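Local coordinates for BRAMP domain protein (Streptomyces davawensis, PDB 5MLD) that catalyses the replacement of the C-8 methyl group of FMN by an amino group, giving 8-demethyl-8-aminoriboflavin-5'-phosphate on the pathway to the antibiotic roseoflavin, at the interface of chains A and B and the interface of chains A and C. Residues are numbered along the deposited sequence; one frame, centred on the assembly and turned at random. Chains: chain A/B/C, BRAMP domain protein.

Contact 1: the interface of chains A and B. Residues chain A 215-216, 219-220, 222-223; chain B 183, 186-187, 190.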
# COMPACT_ATOMS: atom_id res chain seq x y z
N CYS A 215 -15.62 -22.12 -15.05
CA CYS A 215 -14.91 -20.92 -15.48
C CYS A 215 -13.49 -21.26 -15.89
O CYS A 215 -13.00 -20.76 -16.91
CB CYS A 215 -14.90 -19.87 -14.36
SG CYS A 215 -16.50 -19.12 -14.00
N ALA A 216 -12.83 -22.14 -15.13
CA ALA A 216 -11.44 -22.49 -15.41
C ALA A 216 -11.33 -23.32 -16.68
O ALA A 216 -10.37 -23.19 -17.44
CB ALA A 216 -10.85 -23.25 -14.23
N ALA A 219 -11.67 -21.08 -19.51
CA ALA A 219 -10.42 -20.34 -19.62
C ALA A 219 -9.31 -21.20 -20.21
O ALA A 219 -8.49 -20.71 -20.99
CB ALA A 219 -10.00 -19.79 -18.25
N ARG A 220 -9.26 -22.49 -19.84
CA ARG A 220 -8.27 -23.37 -20.47
C ARG A 220 -8.51 -23.47 -21.96
O ARG A 220 -7.57 -23.40 -22.75
CB ARG A 220 -8.30 -24.76 -19.84
CG ARG A 220 -7.26 -25.71 -20.44
CD ARG A 220 -7.48 -27.15 -20.03
NE ARG A 220 -8.84 -27.59 -20.34
CZ ARG A 220 -9.69 -28.08 -19.44
NH1 ARG A 220 -9.32 -28.21 -18.18
NH2 ARG A 220 -10.91 -28.43 -19.82
N GLU A 222 -9.48 -21.42 -24.00
CA GLU A 222 -9.16 -20.21 -24.75
C GLU A 222 -7.75 -19.71 -24.48
O GLU A 222 -7.41 -18.60 -24.91
CB GLU A 222 -10.17 -19.10 -24.45
CG GLU A 222 -9.96 -18.38 -23.12
CD GLU A 222 -11.18 -17.57 -22.68
OE1 GLU A 222 -11.94 -17.09 -23.55
OE2 GLU A 222 -11.39 -17.43 -21.45
N SER A 223 -6.90 -20.49 -23.81
CA SER A 223 -5.58 -20.02 -23.40
C SER A 223 -4.48 -21.00 -23.80
O SER A 223 -4.74 -22.15 -24.18
CB SER A 223 -5.52 -19.78 -21.88
OG SER A 223 -6.64 -19.01 -21.45
N PHE B 183 -3.84 -17.93 -19.29
CA PHE B 183 -4.87 -18.70 -18.58
C PHE B 183 -5.30 -18.02 -17.29
O PHE B 183 -6.50 -17.88 -17.02
CB PHE B 183 -4.35 -20.11 -18.29
CG PHE B 183 -5.22 -20.91 -17.37
CD1 PHE B 183 -6.45 -21.39 -17.79
CD2 PHE B 183 -4.80 -21.21 -16.08
CE1 PHE B 183 -7.26 -22.13 -16.94
CE2 PHE B 183 -5.59 -21.96 -15.24
CZ PHE B 183 -6.83 -22.41 -15.66
N ASN B 186 -7.47 -15.03 -17.93
CA ASN B 186 -8.77 -15.38 -18.49
C ASN B 186 -9.69 -15.99 -17.45
O ASN B 186 -10.91 -15.76 -17.47
CB ASN B 186 -8.61 -16.35 -19.68
CG ASN B 186 -8.20 -15.63 -20.95
OD1 ASN B 186 -8.55 -14.47 -21.15
ND2 ASN B 186 -7.44 -16.31 -21.81
N LYS B 187 -9.15 -16.79 -16.52
CA LYS B 187 -10.04 -17.37 -15.53
C LYS B 187 -10.46 -16.32 -14.50
O LYS B 187 -11.63 -16.28 -14.11
CB LYS B 187 -9.41 -18.61 -14.87
CG LYS B 187 -8.61 -18.42 -13.61
CD LYS B 187 -8.22 -19.80 -13.01
CE LYS B 187 -7.19 -19.67 -11.90
NZ LYS B 187 -6.44 -20.94 -11.67
N ARG B 190 -13.27 -14.31 -15.83
CA ARG B 190 -14.54 -15.03 -15.78
C ARG B 190 -15.11 -15.08 -14.36
O ARG B 190 -16.33 -14.91 -14.17
CB ARG B 190 -14.39 -16.45 -16.34
CG ARG B 190 -14.21 -16.47 -17.86
CD ARG B 190 -14.01 -17.88 -18.41
NE ARG B 190 -13.94 -17.83 -19.87
CZ ARG B 190 -15.00 -17.89 -20.66
NH1 ARG B 190 -16.20 -17.99 -20.14
NH2 ARG B 190 -14.84 -17.84 -21.98

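Contact 2: the interface of chains A and C. Residues chain A 225-226, 251; chain C 229-231, 249.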
# COMPACT_ATOMS: atom_id res chain seq x y z
N ASP A 225 -0.78 -22.94 -22.55
CA ASP A 225 -0.21 -23.50 -21.33
C ASP A 225 1.26 -23.16 -21.17
O ASP A 225 1.96 -23.80 -20.37
CB ASP A 225 -0.42 -25.02 -21.28
CG ASP A 225 0.25 -25.77 -22.43
OD1 ASP A 225 1.13 -25.21 -23.12
OD2 ASP A 225 -0.11 -26.94 -22.63
N VAL A 226 1.76 -22.18 -21.92
CA VAL A 226 3.13 -21.71 -21.81
C VAL A 226 3.12 -20.19 -21.90
O VAL A 226 2.51 -19.61 -22.80
CB VAL A 226 4.05 -22.29 -22.91
CG1 VAL A 226 5.38 -21.56 -22.92
CG2 VAL A 226 4.26 -23.78 -22.70
N VAL A 251 8.19 -22.37 -28.99
CA VAL A 251 8.59 -23.34 -27.98
C VAL A 251 8.97 -24.65 -28.66
O VAL A 251 8.30 -25.10 -29.59
CB VAL A 251 7.46 -23.54 -26.96
CG1 VAL A 251 7.65 -24.82 -26.16
CG2 VAL A 251 7.38 -22.33 -26.03
N ILE C 229 7.97 -20.16 -18.96
CA ILE C 229 7.51 -21.09 -17.94
C ILE C 229 6.26 -21.78 -18.44
O ILE C 229 5.48 -21.21 -19.21
CB ILE C 229 7.19 -20.40 -16.59
CG1 ILE C 229 6.28 -19.20 -16.82
CG2 ILE C 229 8.46 -20.07 -15.82
CD1 ILE C 229 5.46 -18.85 -15.63
N ARG C 230 6.05 -23.01 -17.97
CA ARG C 230 4.79 -23.69 -18.20
C ARG C 230 3.76 -23.27 -17.16
O ARG C 230 4.08 -22.84 -16.05
CB ARG C 230 4.98 -25.20 -18.18
CG ARG C 230 5.85 -25.68 -19.31
CD ARG C 230 5.86 -27.19 -19.51
NE ARG C 230 6.80 -27.52 -20.58
CZ ARG C 230 6.52 -27.43 -21.88
NH1 ARG C 230 5.32 -27.02 -22.27
NH2 ARG C 230 7.44 -27.74 -22.78
N VAL C 231 2.50 -23.42 -17.54
CA VAL C 231 1.37 -22.97 -16.74
C VAL C 231 0.46 -24.15 -16.49
O VAL C 231 0.19 -24.93 -17.41
CB VAL C 231 0.62 -21.83 -17.46
CG1 VAL C 231 -0.57 -21.35 -16.64
CG2 VAL C 231 1.58 -20.69 -17.79
N VAL C 249 10.54 -25.42 -20.08
CA VAL C 249 10.31 -25.01 -21.46
C VAL C 249 11.67 -24.81 -22.11
O VAL C 249 12.53 -24.11 -21.56
CB VAL C 249 9.48 -23.72 -21.55
CG1 VAL C 249 8.92 -23.54 -22.96
CG2 VAL C 249 8.38 -23.72 -20.52

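Contact 1: the interface of chains A and B
A:Glu222 and B:Arg190 reach toward each other tip to tip in a salt bridge, with NE of the guanidinium 3.0 Å from carboxylate OE2. The bond is nearly straight (169° at H) and lies in the guanidinium plane, but it meets OE2 on its syn side from well out of the carboxylate plane. The two planes are turned 38° apart, and the second link, NH2 to OE1, is weak. The B:Arg190 chain runs extended from CG to NE, laying its CD against the carbonyl oxygen of A:Cys215.

One turn earlier on the same helix of chain B, B:Asn186 gives its amide ND2 to the hydroxyl OG of A:Ser223 at 2.8 Å, with OG in the amide plane. That hydroxyl in turn donates to the carbonyl O of A:Ala219, 2.6 Å from OG, while accepting from the amide, two bonds that should fix its rotation. B:Phe183 has CG anti to its backbone N (chi1 170°), which carries the ring edge-on to the helix of chain A: CE1 lies 3.3 Å from the carbonyl O of A:Ala216, in the ring plane. Between these groups the methyl CB of A:Ala219 packs 3.6 Å from CB of B:Lys187.

The patch belongs to a two-fold interface of the homotetramer, where helix 183-205 of chain B, through its first two turns, packs on helix 212-220 of chain A and the loop that follows it.

Contact 2: the interface of chains A and C
A:Val226 and C:Arg230 pair in an antiparallel beta bridge between the two copies of strand 226-230, and beside it the backbone N of C:Val231 donates to the carbonyl O of A:Asp225 at 2.9 Å.

Among the side chains, A:Val226 touches chain C with both of its methyls. Its CG1, anti to the backbone N (chi1 169°), lies near the carbonyl oxygen of C:Ile229 and, at 4.1 Å, looks toward CG1 of C:Val249. The other branch, CG2, meets C:Arg230, whose chain crosses it obliquely: the guanidinium NH1 comes within 3.4 Å of CG2, while the arginine CG passes the same methyl farther back. C:Arg230 is extended from CG to NE, which sets its guanidinium beside the valine. On one face of that guanidinium, toward the rim, sits CG2 of C:Val249 from the same chain, so the arginine head lies by valine methyls from both chains.

The carboxylate of A:Asp225 stays a little way off, its OD1 4.6 Å from NH1 of C:Arg230; the opposite charges could attract each other through space, but the pair is not in contact.

Farther out, A:Val251 meets C:Val249 at about a right angle, though A:Val251 is poorly ordered and its packing should be read with caution. There, CG1 of C:Val249 faces the fork of the other valine, 3.6 Å from CG2 and 3.7 Å from CG1 of A:Val251.

The centres of the C-alpha atoms of contact 1 and contact 2 lie about 15 Å apart, and chain A serves both with nearly continuous sequence: helix 212-220 and the residues after it meet chain B in contact 1, and A:Asp225 and strand 226-230 meet chain C in contact 2. The short step from A:Ser223 to A:Asp225 therefore passes from one partner to the other. Contact 1 combines polar bonds from the loop after helix 212-220 with packing on that helix, whereas contact 2 rests on strand pairing and apolar side-chain packing. Each has its two-fold twin, and together they tie one subunit to two neighbours, as expected for a homotetramer.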